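Local coordinates for protein glycoside hydrolase family 12 (Spirochaeta thermophila, PDB 5LU3) that probably degrades cellulose as a family 12 glycoside hydrolase, this chain being its calcium-binding carbohydrate-binding module of family 64, at residues L4-P9 with Y18-D23; N36-D41 with W78-M83; E44-D49 with P61-G66. All blocks are in the same frame, centred on the assembly; numbering follows the deposited sequence.

Contact 1: residues L4-P9 with Y18-D23; sequences LEMDLP and YLWKTD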
loop_
_atom_site.group_PDB
_atom_site.type_symbol
_atom_site.label_atom_id
_atom_site.label_comp_id
_atom_site.label_asym_id
_atom_site.label_seq_id
_atom_site.Cartn_x
_atom_site.Cartn_y
_atom_site.Cartn_z
ATOM N N LEU A 4 8.621 -8.065 3.475
ATOM C CA LEU A 4 9.859 -7.500 2.970
ATOM C C LEU A 4 9.800 -5.995 3.067
ATOM O O LEU A 4 8.845 -5.361 2.610
ATOM C CB LEU A 4 10.096 -7.945 1.529
ATOM C CG LEU A 4 10.143 -9.473 1.390
ATOM C CD1 LEU A 4 10.463 -9.814 -0.060
ATOM C CD2 LEU A 4 11.148 -10.118 2.349
ATOM N N GLU A 5 10.817 -5.409 3.673
ATOM C CA GLU A 5 10.806 -3.969 3.873
ATOM C C GLU A 5 11.068 -3.225 2.576
ATOM O O GLU A 5 11.885 -3.626 1.758
ATOM C CB GLU A 5 11.788 -3.550 4.979
ATOM C CG GLU A 5 11.580 -2.097 5.394
ATOM C CD GLU A 5 12.226 -1.703 6.696
ATOM O OE1 GLU A 5 12.908 -2.538 7.322
ATOM O OE2 GLU A 5 12.046 -0.543 7.137
ATOM N N MET A 6 10.318 -2.152 2.387
ATOM C CA MET A 6 10.541 -1.232 1.292
ATOM C C MET A 6 10.378 0.207 1.744
ATOM O O MET A 6 9.949 0.483 2.881
ATOM C CB MET A 6 9.668 -1.588 0.103
ATOM C CG MET A 6 8.180 -1.570 0.367
ATOM S SD MET A 6 7.426 0.081 0.571
ATOM C CE MET A 6 5.730 -0.461 0.822
ATOM N N ASP A 7 10.766 1.112 0.840
ATOM C CA ASP A 7 10.755 2.538 1.066
ATOM C C ASP A 7 9.788 3.170 0.069
ATOM O O ASP A 7 9.669 2.706 -1.069
ATOM C CB ASP A 7 12.162 3.143 0.834
ATOM C CG ASP A 7 13.227 2.499 1.712
ATOM O OD1 ASP A 7 12.946 2.324 2.925
ATOM O OD2 ASP A 7 14.329 2.169 1.198
ATOM N N LEU A 8 9.143 4.244 0.493
ATOM C CA LEU A 8 8.304 5.028 -0.412
ATOM C C LEU A 8 9.128 6.041 -1.185
ATOM O O LEU A 8 10.173 6.513 -0.671
ATOM C CB LEU A 8 7.173 5.713 0.353
ATOM C CG LEU A 8 5.872 4.910 0.442
ATOM C CD1 LEU A 8 5.981 3.499 0.865
ATOM C CD2 LEU A 8 4.870 5.647 1.315
ATOM N N PRO A 9 8.702 6.425 -2.397
ATOM C CA PRO A 9 7.524 5.910 -3.073
ATOM C C PRO A 9 7.741 4.486 -3.561
ATOM O O PRO A 9 8.873 4.086 -3.809
ATOM C CB PRO A 9 7.366 6.858 -4.258
ATOM C CG PRO A 9 8.737 7.354 -4.509
ATOM C CD PRO A 9 9.391 7.439 -3.189
ATOM N N TYR A 18 2.167 -10.937 -2.389
ATOM C CA TYR A 18 3.358 -10.363 -1.790
ATOM C C TYR A 18 3.041 -9.742 -0.451
ATOM O O TYR A 18 1.928 -9.242 -0.213
ATOM C CB TYR A 18 4.026 -9.317 -2.710
ATOM C CG TYR A 18 4.288 -9.876 -4.079
ATOM C CD1 TYR A 18 5.263 -10.841 -4.277
ATOM C CD2 TYR A 18 3.480 -9.542 -5.148
ATOM C CE1 TYR A 18 5.472 -11.407 -5.542
ATOM C CE2 TYR A 18 3.661 -10.111 -6.397
ATOM C CZ TYR A 18 4.646 -11.034 -6.593
ATOM O OH TYR A 18 4.800 -11.601 -7.844
ATOM N N LEU A 19 4.056 -9.745 0.406
ATOM C CA LEU A 19 4.002 -9.115 1.741
ATOM C C LEU A 19 5.111 -8.077 1.826
ATOM O O LEU A 19 6.285 -8.417 1.669
ATOM C CB LEU A 19 4.190 -10.167 2.823
ATOM C CG LEU A 19 3.181 -11.300 2.819
ATOM C CD1 LEU A 19 3.558 -12.328 3.871
ATOM C CD2 LEU A 19 1.783 -10.769 3.062
ATOM N N TRP A 20 4.746 -6.826 2.121
ATOM C CA TRP A 20 5.722 -5.738 2.224
ATOM C C TRP A 20 5.495 -5.018 3.538
ATOM O O TRP A 20 4.385 -5.004 4.044
ATOM C CB TRP A 20 5.577 -4.722 1.114
ATOM C CG TRP A 20 5.749 -5.277 -0.254
ATOM C CD1 TRP A 20 6.806 -5.965 -0.724
ATOM C CD2 TRP A 20 4.789 -5.248 -1.308
ATOM N NE1 TRP A 20 6.599 -6.316 -2.030
ATOM C CE2 TRP A 20 5.363 -5.884 -2.414
ATOM C CE3 TRP A 20 3.508 -4.704 -1.434
ATOM C CZ2 TRP A 20 4.676 -6.015 -3.650
ATOM C CZ3 TRP A 20 2.846 -4.818 -2.663
ATOM C CH2 TRP A 20 3.443 -5.466 -3.735
ATOM N N LYS A 21 6.535 -4.369 4.050
ATOM C CA LYS A 21 6.359 -3.490 5.190
ATOM C C LYS A 21 7.141 -2.217 4.984
ATOM O O LYS A 21 8.139 -2.210 4.277
ATOM C CB LYS A 21 6.727 -4.176 6.512
ATOM C CG LYS A 21 8.186 -4.519 6.671
ATOM C CD LYS A 21 8.477 -5.243 7.967
ATOM C CE LYS A 21 9.959 -5.582 8.046
ATOM N NZ LYS A 21 10.281 -6.343 9.264
ATOM N N THR A 22 6.667 -1.143 5.598
ATOM C CA THR A 22 7.347 0.130 5.545
ATOM C C THR A 22 7.030 0.918 6.781
ATOM O O THR A 22 5.970 0.762 7.368
ATOM C CB THR A 22 6.953 0.925 4.268
ATOM O OG1 THR A 22 7.721 2.113 4.159
ATOM C CG2 THR A 22 5.475 1.270 4.230
ATOM N N ASP A 23 7.928 1.821 7.144
ATOM C CA ASP A 23 7.617 2.804 8.170
ATOM C C ASP A 23 7.498 4.215 7.580
ATOM O O ASP A 23 7.595 5.182 8.337
ATOM C CB ASP A 23 8.590 2.746 9.349
ATOM C CG ASP A 23 9.988 3.173 9.000
ATOM O OD1 ASP A 23 10.275 3.368 7.817
ATOM O OD2 ASP A 23 10.828 3.330 9.932
HETATM O O HOH W 1 10.592 1.259 5.601
#

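Contact 2: residues N36-D41 with W78-M83; sequences NSWNLD and WSHVEM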
loop_
_atom_site.group_PDB
_atom_site.type_symbol
_atom_site.label_atom_id
_atom_site.label_comp_id
_atom_site.label_asym_id
_atom_site.label_seq_id
_atom_site.Cartn_x
_atom_site.Cartn_y
_atom_site.Cartn_z
ATOM N N ASN A 36 -3.035 3.860 -3.908
ATOM C CA ASN A 36 -4.107 3.509 -4.833
ATOM C C ASN A 36 -3.759 2.215 -5.539
ATOM O O ASN A 36 -2.596 1.827 -5.614
ATOM C CB ASN A 36 -4.335 4.678 -5.836
ATOM C CG ASN A 36 -5.670 4.606 -6.533
ATOM O OD1 ASN A 36 -6.604 3.942 -6.066
ATOM N ND2 ASN A 36 -5.773 5.287 -7.649
ATOM N N SER A 37 -4.782 1.524 -6.016
ATOM C CA SER A 37 -4.604 0.253 -6.670
ATOM C C SER A 37 -5.742 0.030 -7.634
ATOM O O SER A 37 -6.806 0.631 -7.528
ATOM C CB SER A 37 -4.497 -0.871 -5.641
ATOM O OG SER A 37 -5.637 -0.908 -4.782
ATOM N N TRP A 38 -5.493 -0.885 -8.537
ATOM C CA TRP A 38 -6.515 -1.374 -9.458
ATOM C C TRP A 38 -6.222 -2.804 -9.878
ATOM O O TRP A 38 -5.074 -3.252 -9.900
ATOM C CB TRP A 38 -6.696 -0.474 -10.669
ATOM C CG TRP A 38 -5.477 -0.092 -11.377
ATOM C CD1 TRP A 38 -4.858 -0.768 -12.373
ATOM C CD2 TRP A 38 -4.752 1.128 -11.209
ATOM N NE1 TRP A 38 -3.783 -0.062 -12.836
ATOM C CE2 TRP A 38 -3.696 1.119 -12.150
ATOM C CE3 TRP A 38 -4.877 2.221 -10.342
ATOM C CZ2 TRP A 38 -2.790 2.167 -12.258
ATOM C CZ3 TRP A 38 -3.978 3.242 -10.441
ATOM C CH2 TRP A 38 -2.944 3.215 -11.403
ATOM N N ASN A 39 -7.303 -3.498 -10.228
ATOM C CA ASN A 39 -7.257 -4.856 -10.685
ATOM C C ASN A 39 -6.610 -5.844 -9.733
ATOM O O ASN A 39 -6.025 -6.853 -10.159
ATOM C CB ASN A 39 -6.623 -4.918 -12.087
ATOM C CG ASN A 39 -7.448 -4.164 -13.119
ATOM O OD1 ASN A 39 -7.029 -3.132 -13.630
ATOM N ND2 ASN A 39 -8.636 -4.648 -13.385
ATOM N N LEU A 40 -6.702 -5.540 -8.437
ATOM C CA LEU A 40 -6.221 -6.439 -7.395
ATOM C C LEU A 40 -7.328 -7.329 -6.871
ATOM O O LEU A 40 -8.511 -6.990 -6.907
ATOM C CB LEU A 40 -5.631 -5.653 -6.213
ATOM C CG LEU A 40 -4.440 -4.771 -6.572
ATOM C CD1 LEU A 40 -3.792 -4.270 -5.297
ATOM C CD2 LEU A 40 -3.420 -5.523 -7.383
ATOM N N ASP A 41 -6.890 -8.467 -6.356
ATOM C CA ASP A 41 -7.723 -9.370 -5.569
ATOM C C ASP A 41 -7.779 -8.968 -4.106
ATOM O O ASP A 41 -8.776 -9.175 -3.464
ATOM C CB ASP A 41 -7.211 -10.802 -5.660
ATOM C CG ASP A 41 -7.046 -11.293 -7.084
ATOM O OD1 ASP A 41 -7.904 -10.969 -7.937
ATOM O OD2 ASP A 41 -6.041 -11.999 -7.337
ATOM N N TRP A 78 -1.771 -6.432 -15.398
ATOM C CA TRP A 78 -2.023 -5.031 -15.114
ATOM C C TRP A 78 -2.571 -4.786 -13.701
ATOM O O TRP A 78 -2.984 -3.677 -13.357
ATOM C CB TRP A 78 -2.919 -4.406 -16.165
ATOM C CG TRP A 78 -4.174 -5.139 -16.461
ATOM C CD1 TRP A 78 -5.397 -4.885 -15.964
ATOM C CD2 TRP A 78 -4.332 -6.211 -17.396
ATOM N NE1 TRP A 78 -6.327 -5.755 -16.501
ATOM C CE2 TRP A 78 -5.690 -6.582 -17.381
ATOM C CE3 TRP A 78 -3.444 -6.919 -18.210
ATOM C CZ2 TRP A 78 -6.192 -7.616 -18.165
ATOM C CZ3 TRP A 78 -3.940 -7.941 -19.010
ATOM C CH2 TRP A 78 -5.308 -8.287 -18.977
ATOM N N SER A 79 -2.550 -5.809 -12.858
ATOM C CA SER A 79 -2.739 -5.557 -11.443
ATOM C C SER A 79 -1.680 -4.533 -10.976
ATOM O O SER A 79 -0.533 -4.576 -11.407
ATOM C CB SER A 79 -2.564 -6.857 -10.671
ATOM O OG SER A 79 -3.599 -7.789 -10.914
ATOM N N HIS A 80 -2.053 -3.614 -10.091
ATOM C CA HIS A 80 -1.177 -2.508 -9.750
ATOM C C HIS A 80 -1.467 -1.947 -8.360
ATOM O O HIS A 80 -2.623 -1.792 -7.986
ATOM C CB HIS A 80 -1.389 -1.396 -10.783
ATOM C CG HIS A 80 -0.625 -0.150 -10.504
ATOM N ND1 HIS A 80 0.700 0.006 -10.838
ATOM C CD2 HIS A 80 -1.003 1.004 -9.916
ATOM C CE1 HIS A 80 1.096 1.214 -10.493
ATOM N NE2 HIS A 80 0.078 1.844 -9.944
ATOM N N VAL A 81 -0.397 -1.556 -7.664
ATOM C CA VAL A 81 -0.502 -0.688 -6.495
ATOM C C VAL A 81 0.552 0.405 -6.625
ATOM O O VAL A 81 1.629 0.207 -7.189
ATOM C CB VAL A 81 -0.315 -1.464 -5.165
ATOM C CG1 VAL A 81 1.082 -2.052 -4.993
ATOM C CG2 VAL A 81 -0.680 -0.593 -3.969
ATOM N N GLU A 82 0.253 1.558 -6.042
ATOM C CA GLU A 82 1.234 2.634 -5.856
ATOM C C GLU A 82 1.010 3.340 -4.523
ATOM O O GLU A 82 -0.116 3.472 -4.061
ATOM C CB GLU A 82 1.201 3.647 -7.000
ATOM C CG GLU A 82 -0.119 4.388 -7.163
ATOM C CD GLU A 82 -0.265 5.096 -8.483
ATOM O OE1 GLU A 82 0.106 4.492 -9.513
ATOM O OE2 GLU A 82 -0.765 6.230 -8.499
ATOM N N MET A 83 2.117 3.776 -3.934
ATOM C CA MET A 83 2.137 4.468 -2.644
ATOM C C MET A 83 3.127 5.579 -2.821
ATOM O O MET A 83 4.321 5.335 -2.940
ATOM C CB MET A 83 2.576 3.493 -1.544
ATOM C CG MET A 83 1.867 2.168 -1.596
ATOM S SD MET A 83 2.320 1.101 -0.244
ATOM C CE MET A 83 1.485 -0.371 -0.769
HETATM O O HOH W 2 -3.489 6.574 -8.962
HETATM O O HOH W 3 -1.799 -1.154 -14.707
#

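Contact 3: residues E44-D49 with P61-G66; sequences EINGND and PPASDG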
loop_
_atom_site.group_PDB
_atom_site.type_symbol
_atom_site.label_atom_id
_atom_site.label_comp_id
_atom_site.label_asym_id
_atom_site.label_seq_id
_atom_site.Cartn_x
_atom_site.Cartn_y
_atom_site.Cartn_z
ATOM N N GLU A 44 -4.512 -5.272 1.602
ATOM C CA GLU A 44 -4.824 -5.121 3.011
ATOM C C GLU A 44 -3.622 -4.470 3.694
ATOM O O GLU A 44 -2.481 -4.882 3.429
ATOM C CB GLU A 44 -5.077 -6.505 3.639
ATOM C CG GLU A 44 -5.827 -6.531 4.918
ATOM C CD GLU A 44 -6.365 -7.925 5.174
ATOM O OE1 GLU A 44 -7.262 -8.391 4.442
ATOM O OE2 GLU A 44 -5.835 -8.542 6.088
ATOM N N ILE A 45 -3.857 -3.477 4.549
ATOM C CA ILE A 45 -2.761 -2.808 5.280
ATOM C C ILE A 45 -3.147 -2.775 6.737
ATOM O O ILE A 45 -4.180 -2.200 7.097
ATOM C CB ILE A 45 -2.459 -1.408 4.766
ATOM C CG1 ILE A 45 -2.270 -1.403 3.237
ATOM C CG2 ILE A 45 -1.228 -0.860 5.484
ATOM C CD1 ILE A 45 -2.061 -0.029 2.665
ATOM N N ASN A 46 -2.357 -3.466 7.574
ATOM C CA ASN A 46 -2.668 -3.566 8.998
ATOM C C ASN A 46 -4.089 -4.023 9.283
ATOM O O ASN A 46 -4.757 -3.515 10.165
ATOM C CB ASN A 46 -2.318 -2.302 9.735
ATOM C CG ASN A 46 -0.849 -1.977 9.645
ATOM O OD1 ASN A 46 -0.001 -2.869 9.447
ATOM N ND2 ASN A 46 -0.524 -0.684 9.785
ATOM N N GLY A 47 -4.533 -4.997 8.482
ATOM C CA GLY A 47 -5.872 -5.550 8.654
ATOM C C GLY A 47 -7.018 -4.758 8.078
ATOM O O GLY A 47 -8.177 -5.159 8.266
ATOM N N ASN A 48 -6.707 -3.680 7.370
ATOM C CA ASN A 48 -7.725 -2.857 6.776
ATOM C C ASN A 48 -7.752 -3.079 5.283
ATOM O O ASN A 48 -6.716 -3.135 4.612
ATOM C CB ASN A 48 -7.418 -1.404 7.068
ATOM C CG ASN A 48 -7.327 -1.152 8.533
ATOM O OD1 ASN A 48 -8.343 -1.109 9.220
ATOM N ND2 ASN A 48 -6.124 -0.993 9.028
ATOM N N ASP A 49 -8.960 -3.184 4.772
ATOM C CA ASP A 49 -9.208 -3.454 3.349
ATOM C C ASP A 49 -9.195 -2.165 2.531
ATOM O O ASP A 49 -10.065 -1.300 2.699
ATOM C CB ASP A 49 -10.575 -4.121 3.268
ATOM C CG ASP A 49 -11.067 -4.368 1.901
ATOM O OD1 ASP A 49 -10.327 -4.198 0.922
ATOM O OD2 ASP A 49 -12.236 -4.799 1.839
ATOM N N PRO A 61 -4.153 3.483 9.691
ATOM C CA PRO A 61 -3.481 3.386 10.983
ATOM C C PRO A 61 -2.224 2.548 10.919
ATOM O O PRO A 61 -2.220 1.494 10.267
ATOM C CB PRO A 61 -4.529 2.711 11.871
ATOM C CG PRO A 61 -5.850 2.884 11.163
ATOM C CD PRO A 61 -5.496 2.875 9.717
ATOM N N PRO A 62 -1.146 3.010 11.571
ATOM C CA PRO A 62 0.021 2.159 11.688
ATOM C C PRO A 62 -0.267 1.001 12.642
ATOM O O PRO A 62 -1.235 1.015 13.391
ATOM C CB PRO A 62 1.072 3.093 12.324
ATOM C CG PRO A 62 0.270 4.038 13.127
ATOM C CD PRO A 62 -0.981 4.278 12.312
ATOM N N ALA A 63 0.608 0.020 12.640
ATOM C CA ALA A 63 0.607 -0.995 13.680
ATOM C C ALA A 63 1.262 -0.402 14.920
ATOM O O ALA A 63 1.817 0.697 14.906
ATOM C CB ALA A 63 1.345 -2.229 13.204
ATOM N N SER A 64 1.229 -1.160 16.011
ATOM C CA SER A 64 1.705 -0.620 17.286
ATOM C C SER A 64 3.219 -0.486 17.372
ATOM O O SER A 64 3.723 0.076 18.340
ATOM C CB SER A 64 1.135 -1.413 18.448
ATOM O OG SER A 64 1.680 -2.710 18.520
ATOM N N ASP A 65 3.943 -1.013 16.362
ATOM C CA ASP A 65 5.373 -0.784 16.212
ATOM C C ASP A 65 5.728 0.340 15.250
ATOM O O ASP A 65 6.888 0.530 14.941
ATOM C CB ASP A 65 6.084 -2.058 15.788
ATOM C CG ASP A 65 5.674 -2.557 14.398
ATOM O OD1 ASP A 65 4.730 -1.989 13.798
ATOM O OD2 ASP A 65 6.297 -3.534 13.930
ATOM N N GLY A 66 4.720 1.066 14.764
ATOM C CA GLY A 66 4.935 2.162 13.832
ATOM C C GLY A 66 5.107 1.781 12.363
ATOM O O GLY A 66 5.454 2.613 11.559
#

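Contact 1: residues L4-P9 with Y18-D23
Thr22 meets Met6 with both its hydroxyl and its methyl branch. OG1, held anti to the backbone N (chi1 -174°), gives its proton to Met6 O at 3.0 Å, and it is also hydrogen-bonded to the N of Asp24. Met6 bends back over the same threonine: its chain turns at chi2 (72°), bringing SD to 3.8 Å from Thr22 CB and laying CE along Thr22 CG2. Leu8 comes in at about a right angle, its CD1 4.1 Å from Thr22 CG2. A valine here would probably leave the N of Asp24 without its side-chain acceptor and Met6 O with one donor fewer.

Glu5 and Lys21 share a face but diverge by about 80°, CE of Lys21 4.1 Å from CB of Glu5. Their charged ends do not touch. Glu5 OE2 instead bonds to Tyr67 OH and to a water, which also donates to Met6 O and accepts from the N of Asp23. On the other face lie Leu4 and Trp20, with Leu4 O at the edge of the indole. The backbones pair as a short parallel ladder, Leu4 N to Leu19 O (3.0 Å), Lys21 N to Leu4 O (2.9 Å) and Met6 N to Lys21 O (2.9 Å).

Asp23 and Asp24 share a calcium ion through OD1; Asp7, another calcium ligand, sits too far from Asp23 to share it. Strand 4-5 forms one border of the five-stranded mixed sheet; strand 16-22 lies between it and strand 68-74, where Met6 and Trp20 touch Ile70, while Val81 of strand 80-85 meets Trp20 from the other sheet.

Contact 2: residues N36-D41 with W78-M83
Trp38 lies over His80 as an offset stack, centroids of its six-membered ring and the imidazole 4.2 Å apart and planes 24° off parallel. From CB, the chain turns so that CG sits between the backbone N and the carbonyl carbon (chi1 50°), which swings the indole across the neighbouring strand. CD1 comes 3.6 Å from Trp78 O. NE1 donates to a water at 2.9 Å, and that water donates in turn to Trp78 O. His80 CB stands over the five-membered ring, 3.7 Å from its centroid, as a CH-pi contact. Strands 36-38 and 80-83 are antiparallel neighbours in the four-stranded sheet of a beta-sandwich, and the exposed Trp38 and Trp78 are consistent with the aromatic surface that type A modules offer to crystalline polysaccharide. Further out, Trp38 CZ2 is 3.2 Å from His80 CD2, and CH2 at the tip is 3.8 Å from Glu82 OE1. That oxygen accepts from His80 NE2 at 2.7 Å, while ND1 bonds to Asp13, so two carboxylates fix the imidazole's rotation and would probably favour its protonated form. Glu82 OE2 goes to Tyr34 OH and, through a water, to Asn36 ND2. Beyond the strand, Ser79 OG donates to Asn39 O.

Contact 3: residues E44-D49 with P61-G66
Asn46 drives its amide into the backbone of the 61-66 loop. ND2 donates to Pro61 O at 2.8 Å with an N-H...O angle of 167°; the oxygen lies in the plane of the amide and is met on a lone pair. CG stands anti to the carbonyl carbon (chi1 -61°), which aims the group at the loop. The same ND2 bonds to Tyr67 O, and OD1 accepts from the N of Tyr69, so both ends of the amide are engaged and the group can hardly turn. Ala63 closes in beside it, CB 4.0 Å from Asn46 OD1. Its N is 3.2 Å from ND2, but two donors face each other there and only proximity results.

Asn46 and Gly47 are the two central residues of a type I' turn from Ile45 to Asn48, the tight two-residue beta hairpin in which an Asn-Gly pair is classic. Its backbone bonds run both ways, Ile45 N to Asn48 O and Asn48 N to Ile45 O, each 2.9 Å. Asn46 thus serves twice, adopting the turn's positive phi and tying the hairpin's tip to the loop before strand 68-74.

The other side is much looser. Asn48 has two conformers, and in one of them ND2 bonds to Ile45 O and comes 4.0 Å from Pro61 CD, a contact that remains doubtful. Pro61 and Pro62 are exposed, Pro61 leaning on Tyr50 and Pro62 on Trp68. Past Ala63 the loop leaves the hairpin and makes its own type I turn, closed by Gly66 N to Ala63 O at 2.9 Å.

From the N terminus, contact 1 closes first: the chain passes through strand 10-13 and returns along strand 16-22 to lie beside strand 4-5, bringing calcium-binding aspartates to the sheet's border. It is complete before contact 2 opens at strand 33-40, which waits for strand 80-85 near the end of the module. Within that long span falls contact 3, opened at the hairpin of strands 42-45 and 48-49 and closed by the loop before strand 68-74. None of the three cross. Contacts 1 and 2 meet between the two sheets, Met6 CE lying 3.9 Å from Met83 SD, whereas contacts 2 and 3 lie on opposite sides of the chain's centre.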